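Local coordinates for protein transcriptional regulator, IclR family (Alicyclobacillus acidocaldarius subsp. acidocaldarius, PDB 5TJJ) that probably binds DNA through an N-terminal helix-turn-helix domain and regulates transcription, as expected for a member of the IclR family, at residues A145-Y153 against F212-S223. Residues are numbered along the deposited sequence; the frame is centred on the assembly and turned at random.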
loop_
_atom_site.group_PDB
_atom_site.type_symbol
_atom_site.label_atom_id
_atom_site.label_comp_id
_atom_site.label_asym_id
_atom_site.label_seq_id
_atom_site.Cartn_x
_atom_site.Cartn_y
_atom_site.Cartn_z
ATOM N N ALA A 145 -0.268 26.225 16.925
ATOM C CA ALA A 145 -1.396 25.364 16.559
ATOM C C ALA A 145 -1.008 23.914 16.277
ATOM O O ALA A 145 -1.676 22.969 16.758
ATOM C CB ALA A 145 -2.152 25.943 15.369
ATOM N N PHE A 146 0.066 23.741 15.513
ATOM C CA PHE A 146 0.493 22.401 15.133
ATOM C C PHE A 146 1.055 21.577 16.294
ATOM O O PHE A 146 0.882 20.351 16.298
ATOM C CB PHE A 146 1.437 22.385 13.919
ATOM C CG PHE A 146 2.676 23.181 14.086
ATOM C CD1 PHE A 146 3.743 22.687 14.819
ATOM C CD2 PHE A 146 2.796 24.429 13.479
ATOM C CE1 PHE A 146 4.905 23.434 14.968
ATOM C CE2 PHE A 146 3.957 25.171 13.620
ATOM C CZ PHE A 146 5.015 24.667 14.355
ATOM N N GLY A 147 1.723 22.236 17.246
ATOM C CA GLY A 147 2.167 21.598 18.467
ATOM C C GLY A 147 1.000 20.999 19.253
ATOM O O GLY A 147 0.974 19.803 19.556
ATOM N N ARG A 148 0.012 21.836 19.539
ATOM C CA ARG A 148 -1.203 21.397 20.210
ATOM C C ARG A 148 -1.952 20.237 19.524
ATOM O O ARG A 148 -2.645 19.466 20.203
ATOM C CB ARG A 148 -2.169 22.575 20.330
ATOM C CG ARG A 148 -1.714 23.648 21.289
ATOM C CD ARG A 148 -2.887 24.491 21.759
ATOM N NE ARG A 148 -3.173 25.573 20.833
ATOM C CZ ARG A 148 -2.444 26.671 20.701
ATOM N NH1 ARG A 148 -1.360 26.877 21.452
ATOM N NH2 ARG A 148 -2.817 27.574 19.816
ATOM N N CYS A 149 -1.860 20.136 18.196
ATOM C CA CYS A 149 -2.479 19.006 17.522
ATOM C C CYS A 149 -1.784 17.691 17.783
ATOM O O CYS A 149 -2.450 16.678 17.762
ATOM C CB CYS A 149 -2.589 19.203 16.023
ATOM S SG CYS A 149 -3.842 20.387 15.558
ATOM N N PHE A 150 -0.465 17.694 17.999
ATOM C CA PHE A 150 0.257 16.466 18.390
ATOM C C PHE A 150 -0.051 16.161 19.858
ATOM O O PHE A 150 -0.540 15.072 20.177
ATOM C CB PHE A 150 1.772 16.592 18.193
ATOM C CG PHE A 150 2.230 16.669 16.751
ATOM C CD1 PHE A 150 2.278 15.546 15.960
ATOM C CD2 PHE A 150 2.693 17.868 16.212
ATOM C CE1 PHE A 150 2.737 15.602 14.642
ATOM C CE2 PHE A 150 3.161 17.935 14.893
ATOM C CZ PHE A 150 3.175 16.802 14.106
ATOM N N LEU A 151 0.181 17.139 20.728
ATOM C CA LEU A 151 0.069 16.941 22.174
ATOM C C LEU A 151 -1.310 16.566 22.692
ATOM O O LEU A 151 -1.431 15.709 23.548
ATOM C CB LEU A 151 0.506 18.178 22.930
ATOM C CG LEU A 151 1.951 18.274 23.383
ATOM C CD1 LEU A 151 2.083 19.516 24.252
ATOM C CD2 LEU A 151 2.355 17.051 24.184
ATOM N N ALA A 152 -2.347 17.198 22.168
ATOM C CA ALA A 152 -3.685 16.971 22.655
ATOM C C ALA A 152 -4.099 15.493 22.597
ATOM O O ALA A 152 -5.004 15.044 23.355
ATOM C CB ALA A 152 -4.665 17.828 21.868
ATOM N N TYR A 153 -3.466 14.745 21.697
ATOM C CA TYR A 153 -3.782 13.329 21.511
ATOM C C TYR A 153 -2.797 12.350 22.155
ATOM O O TYR A 153 -2.953 11.153 21.993
ATOM C CB TYR A 153 -3.983 13.041 20.029
ATOM C CG TYR A 153 -5.148 13.801 19.455
ATOM C CD1 TYR A 153 -6.449 13.355 19.633
ATOM C CD2 TYR A 153 -4.953 15.007 18.760
ATOM C CE1 TYR A 153 -7.524 14.073 19.123
ATOM C CE2 TYR A 153 -6.030 15.751 18.268
ATOM C CZ TYR A 153 -7.307 15.267 18.444
ATOM O OH TYR A 153 -8.378 15.943 17.936
ATOM N N PHE A 212 -4.350 11.031 11.757
ATOM C CA PHE A 212 -4.214 9.820 12.563
ATOM C C PHE A 212 -3.734 8.655 11.714
ATOM O O PHE A 212 -4.008 8.605 10.527
ATOM C CB PHE A 212 -5.541 9.458 13.212
ATOM C CG PHE A 212 -6.150 10.584 13.992
ATOM C CD1 PHE A 212 -5.753 10.831 15.313
ATOM C CD2 PHE A 212 -7.139 11.392 13.421
ATOM C CE1 PHE A 212 -6.310 11.877 16.032
ATOM C CE2 PHE A 212 -7.707 12.437 14.153
ATOM C CZ PHE A 212 -7.277 12.685 15.451
ATOM N N ASN A 213 -3.037 7.712 12.329
ATOM C CA ASN A 213 -2.558 6.512 11.630
ATOM C C ASN A 213 -3.289 5.271 12.138
ATOM O O ASN A 213 -4.317 5.388 12.828
ATOM C CB ASN A 213 -1.031 6.396 11.760
ATOM C CG ASN A 213 -0.581 6.061 13.152
ATOM O OD1 ASN A 213 -1.355 5.640 14.009
ATOM N ND2 ASN A 213 0.679 6.268 13.390
ATOM N N GLN A 214 -2.788 4.088 11.792
ATOM C CA GLN A 214 -3.512 2.857 12.111
ATOM C C GLN A 214 -3.545 2.496 13.612
ATOM O O GLN A 214 -4.418 1.773 14.021
ATOM C CB GLN A 214 -3.084 1.683 11.214
ATOM C CG GLN A 214 -1.808 0.955 11.569
ATOM C CD GLN A 214 -0.593 1.588 10.934
ATOM O OE1 GLN A 214 -0.436 2.824 10.942
ATOM N NE2 GLN A 214 0.283 0.742 10.364
ATOM N N GLN A 215 -2.641 3.025 14.431
ATOM C CA GLN A 215 -2.773 2.898 15.892
ATOM C C GLN A 215 -3.486 4.090 16.517
ATOM O O GLN A 215 -3.407 4.284 17.726
ATOM C CB GLN A 215 -1.411 2.719 16.555
ATOM C CG GLN A 215 -0.596 1.557 15.996
ATOM C CD GLN A 215 0.457 1.970 14.970
ATOM O OE1 GLN A 215 0.531 3.136 14.559
ATOM N NE2 GLN A 215 1.281 1.008 14.549
ATOM N N ASN A 216 -4.172 4.889 15.701
ATOM C CA ASN A 216 -4.862 6.095 16.135
ATOM C C ASN A 216 -3.977 7.124 16.813
ATOM O O ASN A 216 -4.456 7.891 17.626
ATOM C CB ASN A 216 -6.037 5.732 17.046
ATOM C CG ASN A 216 -6.891 4.624 16.468
ATOM O OD1 ASN A 216 -7.675 4.863 15.570
ATOM N ND2 ASN A 216 -6.722 3.403 16.962
ATOM N N LYS A 217 -2.694 7.156 16.480
ATOM C CA LYS A 217 -1.769 8.138 17.060
ATOM C C LYS A 217 -1.609 9.267 16.045
ATOM O O LYS A 217 -1.977 9.082 14.887
ATOM C CB LYS A 217 -0.424 7.480 17.367
ATOM C CG LYS A 217 -0.496 6.305 18.344
ATOM C CD LYS A 217 -0.896 6.740 19.756
ATOM C CE LYS A 217 -0.478 5.711 20.807
ATOM N NZ LYS A 217 -0.913 4.313 20.497
ATOM N N VAL A 218 -1.085 10.421 16.470
ATOM C CA VAL A 218 -0.835 11.542 15.560
ATOM C C VAL A 218 0.646 11.660 15.228
ATOM O O VAL A 218 1.424 12.172 16.030
ATOM C CB VAL A 218 -1.326 12.871 16.130
ATOM C CG1 VAL A 218 -1.078 14.022 15.141
ATOM C CG2 VAL A 218 -2.806 12.785 16.461
ATOM N N ASP A 219 1.017 11.179 14.039
ATOM C CA ASP A 219 2.382 11.312 13.502
ATOM C C ASP A 219 2.561 12.521 12.554
ATOM O O ASP A 219 3.684 12.924 12.276
ATOM C CB ASP A 219 2.783 10.030 12.761
ATOM C CG ASP A 219 3.354 8.951 13.689
ATOM O OD1 ASP A 219 3.781 9.267 14.843
ATOM O OD2 ASP A 219 3.395 7.768 13.237
ATOM N N LEU A 220 1.462 13.090 12.079
ATOM C CA LEU A 220 1.504 14.113 11.071
ATOM C C LEU A 220 0.445 15.137 11.375
ATOM O O LEU A 220 -0.645 14.781 11.856
ATOM C CB LEU A 220 1.229 13.493 9.703
ATOM C CG LEU A 220 2.338 12.671 9.045
ATOM C CD1 LEU A 220 1.824 12.120 7.703
ATOM C CD2 LEU A 220 3.602 13.508 8.868
ATOM N N VAL A 221 0.743 16.398 11.075
ATOM C CA VAL A 221 -0.233 17.479 11.194
ATOM C C VAL A 221 -0.222 18.282 9.910
ATOM O O VAL A 221 0.825 18.463 9.329
ATOM C CB VAL A 221 0.070 18.353 12.401
ATOM C CG1 VAL A 221 -0.740 19.654 12.389
ATOM C CG2 VAL A 221 -0.200 17.571 13.698
ATOM N N LEU A 222 -1.402 18.692 9.452
ATOM C CA LEU A 222 -1.541 19.577 8.325
ATOM C C LEU A 222 -1.876 20.927 8.887
ATOM O O LEU A 222 -2.786 21.042 9.687
ATOM C CB LEU A 222 -2.683 19.168 7.377
ATOM C CG LEU A 222 -2.790 17.743 6.893
ATOM C CD1 LEU A 222 -3.880 17.663 5.850
ATOM C CD2 LEU A 222 -1.483 17.292 6.282
ATOM N N SER A 223 -1.182 21.952 8.401
ATOM C CA SER A 223 -1.330 23.305 8.919
ATOM C C SER A 223 -1.343 24.365 7.816
ATOM O O SER A 223 -0.769 24.169 6.763
ATOM C CB SER A 223 -0.198 23.566 9.877
ATOM O OG SER A 223 -0.381 24.820 10.480
#
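Val221 lays its CG2 methyl over the face of the Phe150 ring, 3.5 Å from the ring centroid and 12° off the ring normal, a CH-pi contact that joins helix 144-151 to the antiparallel sheet of the GAF-like IclR C-terminal domain. Segment 145-151 of the helix runs roughly antiparallel to strand segment 218-223 (149° between their directions), and a beta-branched valine suits this face because its two methyls diverge. With CG1 anti to the backbone N (chi1 168°), that methyl meets Phe146 CB at 3.8 Å, while CG2 also touches the CB of Cys149, which is small enough to fit between helix and sheet, where it also touches Ala208 of strand 204-212. The Phe146 ring leads away from Val221 to meet Phe139 and Leu200, with Ser223 OG at its edge. Val218 likewise splits its methyls: CG1 approaches Phe150 CD1, and CG2 lies 3.8 Å from Tyr153 CB. Past the helix, Tyr153 offers a broad ring face to the edge of Phe212 in a T-shaped pair, planes at 88° and centroids 5.2 Å apart. Between strands 204-212 and 218-227 the chain reverses through a type I turn, Asn213 to Asn216; Asn213 OD1 accepts from Gln215 N, an Asx turn, and also from Lys217 N, the two donors on opposite faces of its plane. At the rim of the Phe150 ring, CD1 sits 3.5 Å from the in-plane carbonyl oxygen, Val218 O.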